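Local coordinates for putative ABC transporter, periplasmic binding protein, amino acid (Neisseria gonorrhoeae, PDB 2YJP) that probably serves as the solute receptor of an ABC transporter, binding L-cysteine between its lobes for delivery to the membrane permease, at residues F198-K202 and D203-V207; L209-D212 and N213-W217; V102-A106 and A107-E111; K273-L276 and P277-E281. The protein carries 1 engineered substitution. One frame throughout, in Å; residues are numbered along the deposited sequence.

Contact 1 of 4, residues F198-K202 and D203-V207; sequences FDALK and DGRGV. With ZN (zinc ion), chain H; EDO (1,2-ethanediol), chain K.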
loop_
_atom_site.group_PDB
_atom_site.type_symbol
_atom_site.label_atom_id
_atom_site.label_comp_id
_atom_site.label_asym_id
_atom_site.label_seq_id
_atom_site.Cartn_x
_atom_site.Cartn_y
_atom_site.Cartn_z
ATOM N N PHE A 198 13.346 -6.426 -1.511
ATOM C CA PHE A 198 13.245 -7.632 -2.279
ATOM C C PHE A 198 14.617 -8.013 -2.905
ATOM O O PHE A 198 14.931 -9.188 -2.971
ATOM C CB PHE A 198 12.168 -7.513 -3.326
ATOM C CG PHE A 198 10.807 -7.562 -2.780
ATOM C CD1 PHE A 198 10.160 -8.798 -2.551
ATOM C CD2 PHE A 198 10.120 -6.378 -2.474
ATOM C CE1 PHE A 198 8.884 -8.853 -2.044
ATOM C CE2 PHE A 198 8.803 -6.440 -1.970
ATOM C CZ PHE A 198 8.175 -7.670 -1.781
ATOM N N ASP A 199 15.407 -7.025 -3.344
ATOM C CA ASP A 199 16.774 -7.288 -3.762
ATOM C C ASP A 199 17.555 -7.946 -2.616
ATOM O O ASP A 199 18.339 -8.839 -2.852
ATOM C CB ASP A 199 17.555 -6.034 -4.241
ATOM C CG ASP A 199 17.118 -5.523 -5.637
ATOM O OD1 ASP A 199 16.503 -6.294 -6.437
ATOM O OD2 ASP A 199 17.409 -4.323 -5.959
ATOM N N ALA A 200 17.375 -7.509 -1.382
ATOM C CA ALA A 200 18.166 -8.139 -0.338
ATOM C C ALA A 200 17.753 -9.597 -0.163
ATOM O O ALA A 200 18.542 -10.426 0.301
ATOM C CB ALA A 200 18.034 -7.391 0.961
ATOM N N LEU A 201 16.521 -9.917 -0.554
ATOM C CA LEU A 201 16.032 -11.280 -0.375
ATOM C C LEU A 201 16.629 -12.146 -1.467
ATOM O O LEU A 201 17.208 -13.236 -1.187
ATOM C CB LEU A 201 14.495 -11.328 -0.322
ATOM C CG LEU A 201 13.928 -12.760 -0.286
ATOM C CD1 LEU A 201 14.105 -13.385 1.089
ATOM C CD2 LEU A 201 12.488 -12.767 -0.748
ATOM N N LYS A 202 16.596 -11.613 -2.700
ATOM C CA LYS A 202 17.305 -12.246 -3.832
ATOM C C LYS A 202 18.784 -12.487 -3.522
ATOM O O LYS A 202 19.342 -13.512 -3.943
ATOM C CB LYS A 202 17.152 -11.423 -5.138
ATOM C CG LYS A 202 15.802 -11.622 -5.883
ATOM C CD LYS A 202 15.346 -10.402 -6.650
ATOM C CE LYS A 202 16.230 -10.090 -7.787
ATOM N NZ LYS A 202 15.677 -9.053 -8.722
ATOM N N ASP A 203 19.437 -11.529 -2.834
ATOM C CA ASP A 203 20.855 -11.653 -2.499
ATOM C C ASP A 203 21.124 -12.555 -1.264
ATOM O O ASP A 203 22.268 -12.725 -0.870
ATOM C CB ASP A 203 21.450 -10.283 -2.254
ATOM C CG ASP A 203 21.531 -9.418 -3.543
ATOM O OD1 ASP A 203 21.460 -9.931 -4.685
ATOM O OD2 ASP A 203 21.660 -8.165 -3.408
ATOM N N GLY A 204 20.091 -13.094 -0.621
ATOM C CA GLY A 204 20.301 -13.922 0.562
ATOM C C GLY A 204 20.662 -13.151 1.831
ATOM O O GLY A 204 21.255 -13.702 2.739
ATOM N N ARG A 205 20.271 -11.875 1.928
ATOM C CA ARG A 205 20.561 -11.107 3.121
ATOM C C ARG A 205 19.693 -11.553 4.309
ATOM O O ARG A 205 20.040 -11.317 5.465
ATOM C CB ARG A 205 20.434 -9.610 2.818
ATOM C CG ARG A 205 21.614 -8.974 1.996
ATOM C CD ARG A 205 22.753 -8.551 2.923
ATOM N NE ARG A 205 22.716 -7.136 3.338
ATOM C CZ ARG A 205 23.033 -6.702 4.572
ATOM N NH1 ARG A 205 23.379 -7.566 5.533
ATOM N NH2 ARG A 205 22.990 -5.394 4.856
ATOM N N GLY A 206 18.582 -12.226 4.023
ATOM C CA GLY A 206 17.701 -12.826 5.026
ATOM C C GLY A 206 17.089 -14.091 4.450
ATOM O O GLY A 206 17.180 -14.321 3.244
ATOM N N VAL A 207 16.483 -14.907 5.303
ATOM C CA VAL A 207 15.923 -16.205 4.919
ATOM C C VAL A 207 14.495 -16.063 4.419
ATOM O O VAL A 207 13.999 -17.012 3.824
ATOM C CB VAL A 207 15.914 -17.217 6.092
ATOM C CG1 VAL A 207 17.317 -17.416 6.596
ATOM C CG2 VAL A 207 15.047 -16.734 7.219
HETATM ZN ZN ZN H . 21.582 -7.059 -5.671
HETATM C C1 EDO K . 18.684 -15.641 -6.922
HETATM O O1 EDO K . 18.075 -15.538 -5.597
HETATM C C2 EDO K . 18.250 -16.963 -7.562
HETATM O O2 EDO K . 16.961 -17.434 -7.104
#
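D203 follows helix 194-202 and still gives its N-H to D199 O at 2.9 Å, the last ordinary turn of the helix. Its CG lies anti to the carbonyl carbon (chi1 -68°), which sends the carboxylate outward past D199 O, where D203 OD2 binds a zinc ion at 2.5 Å. D199 does not reach this metal; its OD1 makes a long salt bridge of 3.7 Å with K202 NZ. G204 then leaves the helix with a phi of 75°, a value a residue without CB adopts at little cost, and its N meets L201 O at 2.9 Å from above the carbonyl plane. R205 completes the Schellman motif: its N reaches A200 O at 2.8 Å, almost straight in line with the carbonyl. The methyl A200 CB lies 3.8 Å from R205 CB and also near its CG, so a small residue suits this close turn. At G206 the chain passes the buried L201, whose CD1 lies 3.9 Å from G206 O, and V207 leads on toward strand 208-212. Both D199 and D203 are zinc ligands in a structure of this protein; such paired acids probably attract a cation, with K202 partly offsetting the charge of D199.

Contact 2 of 4, residues L209-D212 and N213-W217; sequences LAHD and NALLW. With CYS (cysteine), chain D.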
loop_
_atom_site.group_PDB
_atom_site.type_symbol
_atom_site.label_atom_id
_atom_site.label_comp_id
_atom_site.label_asym_id
_atom_site.label_seq_id
_atom_site.Cartn_x
_atom_site.Cartn_y
_atom_site.Cartn_z
ATOM N N LEU A 209 11.023 -12.715 3.858
ATOM C CA LEU A 209 10.633 -11.339 3.826
ATOM C C LEU A 209 9.136 -11.259 4.103
ATOM O O LEU A 209 8.345 -11.983 3.504
ATOM C CB LEU A 209 10.978 -10.754 2.462
ATOM C CG LEU A 209 10.655 -9.300 2.160
ATOM C CD1 LEU A 209 11.347 -8.810 0.876
ATOM C CD2 LEU A 209 9.097 -9.058 2.076
ATOM N N ALA A 210 8.752 -10.401 5.024
ATOM C CA ALA A 210 7.358 -10.249 5.387
ATOM C C ALA A 210 6.795 -8.925 4.859
ATOM O O ALA A 210 7.488 -7.898 4.893
ATOM C CB ALA A 210 7.216 -10.322 6.894
ATOM N N HIS A 211 5.542 -8.967 4.406
ATOM C CA HIS A 211 4.859 -7.797 3.793
ATOM C C HIS A 211 3.376 -8.140 3.582
ATOM O O HIS A 211 2.935 -9.252 3.925
ATOM C CB HIS A 211 5.477 -7.491 2.395
ATOM C CG HIS A 211 5.593 -6.031 2.087
ATOM N ND1 HIS A 211 4.553 -5.145 2.276
ATOM C CD2 HIS A 211 6.622 -5.304 1.595
ATOM C CE1 HIS A 211 4.936 -3.935 1.914
ATOM N NE2 HIS A 211 6.187 -4.005 1.494
ATOM N N ASP A 212 2.627 -7.205 2.975
ATOM C CA ASP A 212 1.237 -7.416 2.586
ATOM C C ASP A 212 1.215 -8.672 1.728
ATOM O O ASP A 212 2.002 -8.780 0.795
ATOM C CB ASP A 212 0.690 -6.191 1.759
ATOM C CG ASP A 212 0.395 -4.964 2.627
ATOM O OD1 ASP A 212 0.516 -5.087 3.874
ATOM O OD2 ASP A 212 0.032 -3.842 2.071
ATOM N N ASN A 213 0.304 -9.605 1.977
ATOM C CA ASN A 213 0.336 -10.847 1.170
ATOM C C ASN A 213 0.064 -10.638 -0.322
ATOM O O ASN A 213 0.693 -11.304 -1.173
ATOM C CB ASN A 213 -0.520 -11.999 1.747
ATOM C CG ASN A 213 -2.024 -11.631 1.950
ATOM O OD1 ASN A 213 -2.572 -10.668 1.371
ATOM N ND2 ASN A 213 -2.699 -12.457 2.775
ATOM N N ALA A 214 -0.848 -9.720 -0.628
ATOM C CA ALA A 214 -1.154 -9.395 -1.997
ATOM C C ALA A 214 0.103 -8.908 -2.726
ATOM O O ALA A 214 0.319 -9.240 -3.860
ATOM C CB ALA A 214 -2.278 -8.286 -2.044
ATOM N N LEU A 215 0.912 -8.079 -2.097
ATOM C CA LEU A 215 2.165 -7.723 -2.716
ATOM C C LEU A 215 2.989 -8.997 -2.952
ATOM O O LEU A 215 3.530 -9.206 -4.037
ATOM C CB LEU A 215 2.965 -6.738 -1.839
ATOM C CG LEU A 215 4.348 -6.390 -2.380
ATOM C CD1 LEU A 215 4.242 -5.734 -3.788
ATOM C CD2 LEU A 215 5.057 -5.474 -1.408
ATOM N N LEU A 216 3.096 -9.839 -1.924
ATOM C CA LEU A 216 3.983 -11.021 -2.019
ATOM C C LEU A 216 3.522 -12.011 -3.097
ATOM O O LEU A 216 4.345 -12.582 -3.813
ATOM C CB LEU A 216 4.062 -11.736 -0.674
ATOM C CG LEU A 216 4.628 -10.978 0.539
ATOM C CD1 LEU A 216 4.799 -11.986 1.715
ATOM C CD2 LEU A 216 5.944 -10.287 0.205
ATOM N N TRP A 217 2.199 -12.195 -3.235
ATOM C CA TRP A 217 1.695 -13.013 -4.327
ATOM C C TRP A 217 2.107 -12.410 -5.700
ATOM O O TRP A 217 2.464 -13.152 -6.608
ATOM C CB TRP A 217 0.179 -13.200 -4.263
ATOM C CG TRP A 217 -0.316 -13.912 -2.973
ATOM C CD1 TRP A 217 0.290 -14.964 -2.305
ATOM C CD2 TRP A 217 -1.555 -13.669 -2.276
ATOM N NE1 TRP A 217 -0.476 -15.355 -1.229
ATOM C CE2 TRP A 217 -1.599 -14.572 -1.166
ATOM C CE3 TRP A 217 -2.593 -12.761 -2.445
ATOM C CZ2 TRP A 217 -2.683 -14.600 -0.238
ATOM C CZ3 TRP A 217 -3.677 -12.784 -1.511
ATOM C CH2 TRP A 217 -3.703 -13.698 -0.426
HETATM N N CYS D . -0.172 -1.496 3.415
HETATM C CA CYS D . 0.959 -1.728 4.343
HETATM C C CYS D . 1.184 -0.488 5.209
HETATM O O CYS D . 0.398 0.501 5.092
HETATM C CB CYS D . 2.250 -2.037 3.598
HETATM S SG CYS D . 2.752 -0.781 2.408
HETATM O OXT CYS D . 2.120 -0.492 6.015
#
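The backbone turns sharply from strand into helix at D212, the two directions 114° apart, and D212 O receives L216 N at 3.1 Å in the plane of its carbonyl to open the first helical turn. Two leucines of that turn reach back over the strand. The chi1 of L215 places CG anti to its backbone N (176°) and brings CD2 squarely over one face of the H211 imidazole, 3.4 Å from the ring centroid, a CH-pi contact. L216 CD2 packs beside it, 3.6 Å from H211 CB, and also meets L209 CD2. The ring is fixed at two edges: H211 ND1 accepts the backbone N-H of D212 at 2.9 Å, only 7° out of the ring plane, while NE2 is held by N194. Histidine suits this place, flat under a methyl yet with two nitrogens to pin its rotation. The sulfur of the bound cysteine lies at another edge, in plane. D212 sends its carboxylate to the same ligand, and OD2 takes the cysteine amino N at 2.7 Å, with K65 as a second partner. This strand-to-helix corner belongs to the ligand pocket; an aspartate receiving the α-amino group is characteristic of this family's amino-acid receptors.

Contact 3 of 4, residues V102-A106 and A107-E111; sequences VLTEA and ANRVE. With ZN (zinc ion), chain G; CYS (cysteine), chain D.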
loop_
_atom_site.group_PDB
_atom_site.type_symbol
_atom_site.label_atom_id
_atom_site.label_comp_id
_atom_site.label_asym_id
_atom_site.label_seq_id
_atom_site.Cartn_x
_atom_site.Cartn_y
_atom_site.Cartn_z
ATOM N N VAL A 102 3.578 12.234 -5.706
ATOM C CA VAL A 102 4.775 12.422 -4.947
ATOM C C VAL A 102 5.138 11.020 -4.450
ATOM O O VAL A 102 4.348 10.358 -3.762
ATOM C CB VAL A 102 4.518 13.407 -3.752
ATOM C CG1 VAL A 102 5.725 13.441 -2.788
ATOM C CG2 VAL A 102 4.162 14.813 -4.260
ATOM N N LEU A 103 6.310 10.541 -4.826
ATOM C CA LEU A 103 6.710 9.208 -4.449
ATOM C C LEU A 103 7.064 9.200 -2.981
ATOM O O LEU A 103 7.866 10.030 -2.496
ATOM C CB LEU A 103 7.882 8.697 -5.310
ATOM C CG LEU A 103 7.626 8.592 -6.815
ATOM C CD1 LEU A 103 8.846 7.916 -7.555
ATOM C CD2 LEU A 103 6.318 7.926 -7.189
ATOM N N THR A 104 6.464 8.273 -2.259
ATOM C CA THR A 104 6.605 8.270 -0.823
ATOM C C THR A 104 7.112 6.923 -0.330
ATOM O O THR A 104 6.444 5.944 -0.601
ATOM C CB THR A 104 5.198 8.515 -0.179
ATOM O OG1 THR A 104 4.601 9.674 -0.762
ATOM C CG2 THR A 104 5.310 8.797 1.307
ATOM N N GLU A 105 8.241 6.855 0.386
ATOM C CA GLU A 105 8.576 5.638 1.215
ATOM C C GLU A 105 7.493 5.287 2.255
ATOM O O GLU A 105 6.776 6.188 2.762
ATOM C CB GLU A 105 9.868 5.831 1.991
ATOM C CG GLU A 105 11.053 6.248 1.091
ATOM C CD GLU A 105 12.385 6.399 1.821
ATOM O OE1 GLU A 105 12.401 6.521 3.060
ATOM O OE2 GLU A 105 13.448 6.383 1.147
ATOM N N ALA A 106 7.402 4.006 2.625
ATOM C CA ALA A 106 6.417 3.588 3.651
ATOM C C ALA A 106 6.570 4.423 4.894
ATOM O O ALA A 106 5.565 4.921 5.393
ATOM C CB ALA A 106 6.528 2.099 4.008
ATOM N N ALA A 107 7.812 4.587 5.364
ATOM C CA ALA A 107 8.082 5.316 6.600
ATOM C C ALA A 107 7.772 6.826 6.557
ATOM O O ALA A 107 7.762 7.451 7.589
ATOM C CB ALA A 107 9.546 5.098 7.068
ATOM N N ASN A 108 7.516 7.398 5.384
ATOM C CA ASN A 108 7.369 8.865 5.275
ATOM C C ASN A 108 5.929 9.290 5.125
ATOM O O ASN A 108 5.634 10.506 5.096
ATOM C CB ASN A 108 8.126 9.416 4.045
ATOM C CG ASN A 108 9.624 9.512 4.283
ATOM O OD1 ASN A 108 10.074 9.432 5.410
ATOM N ND2 ASN A 108 10.389 9.640 3.221
ATOM N N ARG A 109 5.038 8.299 5.005
ATOM C CA ARG A 109 3.641 8.588 4.694
ATOM C C ARG A 109 2.995 9.538 5.696
ATOM O O ARG A 109 2.378 10.488 5.278
ATOM C CB ARG A 109 2.807 7.331 4.539
ATOM C CG ARG A 109 3.161 6.547 3.265
ATOM C CD ARG A 109 2.393 5.230 3.235
ATOM N NE ARG A 109 2.882 4.351 4.290
ATOM C CZ ARG A 109 2.598 3.065 4.341
ATOM N NH1 ARG A 109 1.825 2.567 3.408
ATOM N NH2 ARG A 109 3.084 2.307 5.304
ATOM N N VAL A 110 3.165 9.273 6.994
ATOM C CA VAL A 110 2.623 10.091 8.037
ATOM C C VAL A 110 3.246 11.504 7.983
ATOM O O VAL A 110 2.509 12.481 7.905
ATOM C CB VAL A 110 2.835 9.441 9.449
ATOM C CG1 VAL A 110 2.568 10.465 10.580
ATOM C CG2 VAL A 110 1.955 8.198 9.607
ATOM N N GLU A 111 4.578 11.596 8.006
ATOM C CA GLU A 111 5.267 12.877 7.921
ATOM C C GLU A 111 4.868 13.777 6.714
ATOM O O GLU A 111 4.797 14.975 6.827
ATOM C CB GLU A 111 6.802 12.655 7.949
ATOM C CG GLU A 111 7.620 13.955 7.795
ATOM C CD GLU A 111 7.281 15.019 8.869
ATOM O OE1 GLU A 111 7.160 14.704 10.067
ATOM O OE2 GLU A 111 7.131 16.207 8.549
HETATM ZN ZN ZN G . 14.858 6.493 2.666
HETATM N N CYS D . -0.172 -1.496 3.415
HETATM C CA CYS D . 0.959 -1.728 4.343
HETATM C C CYS D . 1.184 -0.488 5.209
HETATM O O CYS D . 0.398 0.501 5.092
HETATM C CB CYS D . 2.250 -2.037 3.598
HETATM S SG CYS D . 2.752 -0.781 2.408
HETATM O OXT CYS D . 2.120 -0.492 6.015
HETATM O O HOH W 1 9.645 9.546 0.622
#
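A tight strand-to-helix turn here serves two sites at once, with R109 in the cysteine pocket and E105 in a zinc site. Its first link joins N108 N to E105 O at 3.0 Å. A106 O then takes R109 NE at 3.0 Å on a lone pair, in its own carbonyl plane, although the acceptor is tilted from the guanidinium plane; the R109 backbone N adds a weak bond to the same oxygen. The chain of R109 bends at chi3 (-68°), so that NE turns back over the loop with A106 CA against one face of the guanidinium, while the far nitrogens go on to the ligand. NH2 meets cysteine OXT at 3.0 Å in the guanidinium plane; NH1 makes a weaker bond to cysteine O and also serves A123 O. E105 and N108 run side by side, their planes 11° apart, and a water accepts from N108 ND2 (2.7 Å to the water oxygen) and from E105 N. The extended E105 chain carries both carboxylate oxygens to zinc, OE2 at 2.1 Å and OE1 at 2.5 Å, with D192 as a further ligand. T104 CG2 packs on R109 CG where strand 99-103, paired with strand 57-61, hands over to helix 109-114.

Contact 4 of 4, residues K273-L276 and P277-E281; sequences KTLL and PVYGE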
loop_
_atom_site.group_PDB
_atom_site.type_symbol
_atom_site.label_atom_id
_atom_site.label_comp_id
_atom_site.label_asym_id
_atom_site.label_seq_id
_atom_site.Cartn_x
_atom_site.Cartn_y
_atom_site.Cartn_z
ATOM N N LYS A 273 -8.565 -3.291 -14.149
ATOM C CA LYS A 273 -7.442 -2.780 -14.915
ATOM C C LYS A 273 -6.100 -3.179 -14.327
ATOM O O LYS A 273 -5.185 -3.489 -15.064
ATOM C CB LYS A 273 -7.530 -1.270 -15.054
ATOM C CG LYS A 273 -6.416 -0.665 -15.882
ATOM C CD LYS A 273 -6.536 0.863 -15.907
ATOM C CE LYS A 273 -5.430 1.506 -16.755
ATOM N NZ LYS A 273 -5.678 2.962 -16.942
ATOM N N THR A 274 -5.963 -3.191 -13.016
ATOM C CA THR A 274 -4.616 -3.275 -12.459
ATOM C C THR A 274 -4.338 -4.536 -11.630
ATOM O O THR A 274 -3.157 -4.912 -11.465
ATOM C CB THR A 274 -4.313 -2.043 -11.549
ATOM O OG1 THR A 274 -5.136 -2.110 -10.379
ATOM C CG2 THR A 274 -4.498 -0.674 -12.303
ATOM N N LEU A 275 -5.394 -5.153 -11.088
ATOM C CA LEU A 275 -5.235 -6.258 -10.143
ATOM C C LEU A 275 -5.610 -7.607 -10.755
ATOM O O LEU A 275 -4.881 -8.574 -10.573
ATOM C CB LEU A 275 -6.029 -6.043 -8.812
ATOM C CG LEU A 275 -5.652 -4.779 -8.000
ATOM C CD1 LEU A 275 -6.429 -4.677 -6.730
ATOM C CD2 LEU A 275 -4.156 -4.727 -7.671
ATOM N N LEU A 276 -6.732 -7.645 -11.469
ATOM C CA LEU A 276 -7.188 -8.840 -12.109
ATOM C C LEU A 276 -6.141 -9.465 -13.050
ATOM O O LEU A 276 -6.050 -10.690 -13.080
ATOM C CB LEU A 276 -8.545 -8.618 -12.854
ATOM C CG LEU A 276 -9.006 -9.853 -13.644
ATOM C CD1 LEU A 276 -9.741 -10.834 -12.810
ATOM C CD2 LEU A 276 -9.890 -9.598 -14.798
ATOM N N PRO A 277 -5.390 -8.634 -13.834
ATOM C CA PRO A 277 -4.379 -9.259 -14.698
ATOM C C PRO A 277 -3.304 -9.975 -13.860
ATOM O O PRO A 277 -2.706 -10.943 -14.304
ATOM C CB PRO A 277 -3.803 -8.072 -15.511
ATOM C CG PRO A 277 -4.909 -7.054 -15.515
ATOM C CD PRO A 277 -5.519 -7.177 -14.116
ATOM N N VAL A 278 -3.092 -9.524 -12.646
ATOM C CA VAL A 278 -2.049 -10.098 -11.832
ATOM C C VAL A 278 -2.546 -11.397 -11.172
ATOM O O VAL A 278 -1.944 -12.473 -11.358
ATOM C CB VAL A 278 -1.538 -9.106 -10.801
ATOM C CG1 VAL A 278 -0.625 -9.807 -9.787
ATOM C CG2 VAL A 278 -0.862 -7.941 -11.498
ATOM N N TYR A 279 -3.648 -11.300 -10.429
ATOM C CA TYR A 279 -4.094 -12.454 -9.666
ATOM C C TYR A 279 -4.981 -13.436 -10.448
ATOM O O TYR A 279 -5.083 -14.579 -10.057
ATOM C CB TYR A 279 -4.759 -12.003 -8.364
ATOM C CG TYR A 279 -3.915 -11.027 -7.600
ATOM C CD1 TYR A 279 -2.737 -11.457 -6.954
ATOM C CD2 TYR A 279 -4.271 -9.674 -7.520
ATOM C CE1 TYR A 279 -1.967 -10.599 -6.260
ATOM C CE2 TYR A 279 -3.480 -8.794 -6.818
ATOM C CZ TYR A 279 -2.328 -9.257 -6.196
ATOM O OH TYR A 279 -1.504 -8.411 -5.489
ATOM N N GLY A 280 -5.612 -12.999 -11.545
ATOM C CA GLY A 280 -6.598 -13.821 -12.260
ATOM C C GLY A 280 -7.751 -14.253 -11.366
ATOM O O GLY A 280 -8.187 -13.487 -10.512
ATOM N N GLU A 281 -8.185 -15.507 -11.523
ATOM C CA GLU A 281 -9.234 -16.095 -10.693
ATOM C C GLU A 281 -8.727 -16.585 -9.324
ATOM O O GLU A 281 -9.534 -16.991 -8.481
ATOM C CB GLU A 281 -9.975 -17.226 -11.432
ATOM C CG GLU A 281 -10.651 -16.776 -12.767
ATOM C CD GLU A 281 -11.878 -17.623 -13.178
ATOM O OE1 GLU A 281 -11.746 -18.863 -13.371
ATOM O OE2 GLU A 281 -12.988 -17.032 -13.306
#
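L275 O is the centre of this turn, accepting from both V278 and Y279. Y279 N meets L275 O at 3.0 Å in a nearly straight bond, at 168°; V278 N reaches L275 O at 2.9 Å from above the carbonyl plane and with a more bent N-H, so the two donors divide the oxygen between a helical and a tighter turn. One residue on, L276 O takes G280 N at 2.8 Å, and with its positive phi G280 ends helix 276-279, a conformation that glycine accepts readily.

The Y279 ring passes beside the same carbonyl, CD2 lying 3.3 Å from L275 O, and its CE2 touches L275 CD2 at 4.2 Å. V278 CG1 covers one face of that ring, while the other methyl, CG2, lies 3.8 Å from T274 O. P277 suits the start of the short helix, since its N has no hydrogen to offer the turn before, and its CG instead rests 3.6 Å from K273 O. On the outer side the exposed L276 reaches along the turn toward G280 O.

Farther out, polar groups tie the turn to its surroundings: the extended K273 chain forms a salt bridge with E83, T274 OG1 bonds back to A270 O, and V278 O is held by K221 NZ. The Y279 hydroxyl is hydrogen-bonded to A214 O. The turn thus joins helix 266-274 to helix 276-279 between helix 80-93, which meets T274 and L275, and helix 213-222, against which V278 and Y279 pack, with P67 and F68 covering the buried leucine and tyrosine.

In the fold
Along the chain the order is contact 3, contact 1, contact 2, contact 4. Contacts 1 and 2, with centres 14 Å apart, share a lobe: F198 of helix 194-202 packs on L209, L215 and L216, so the helix end packs on the strand-to-helix corner, whose strand belongs to the mixed sheet. Contact 3 follows strand 99-103 of the three-stranded parallel sheet; its centre is 19 Å from that of contact 2, and the bound cysteine lies between, gripped by both. That is consistent with a two-lobed receptor closing on its solute. Contact 4, last in the chain, meets contact 2 through Y279 and helix 213-222, their centres 16 Å apart.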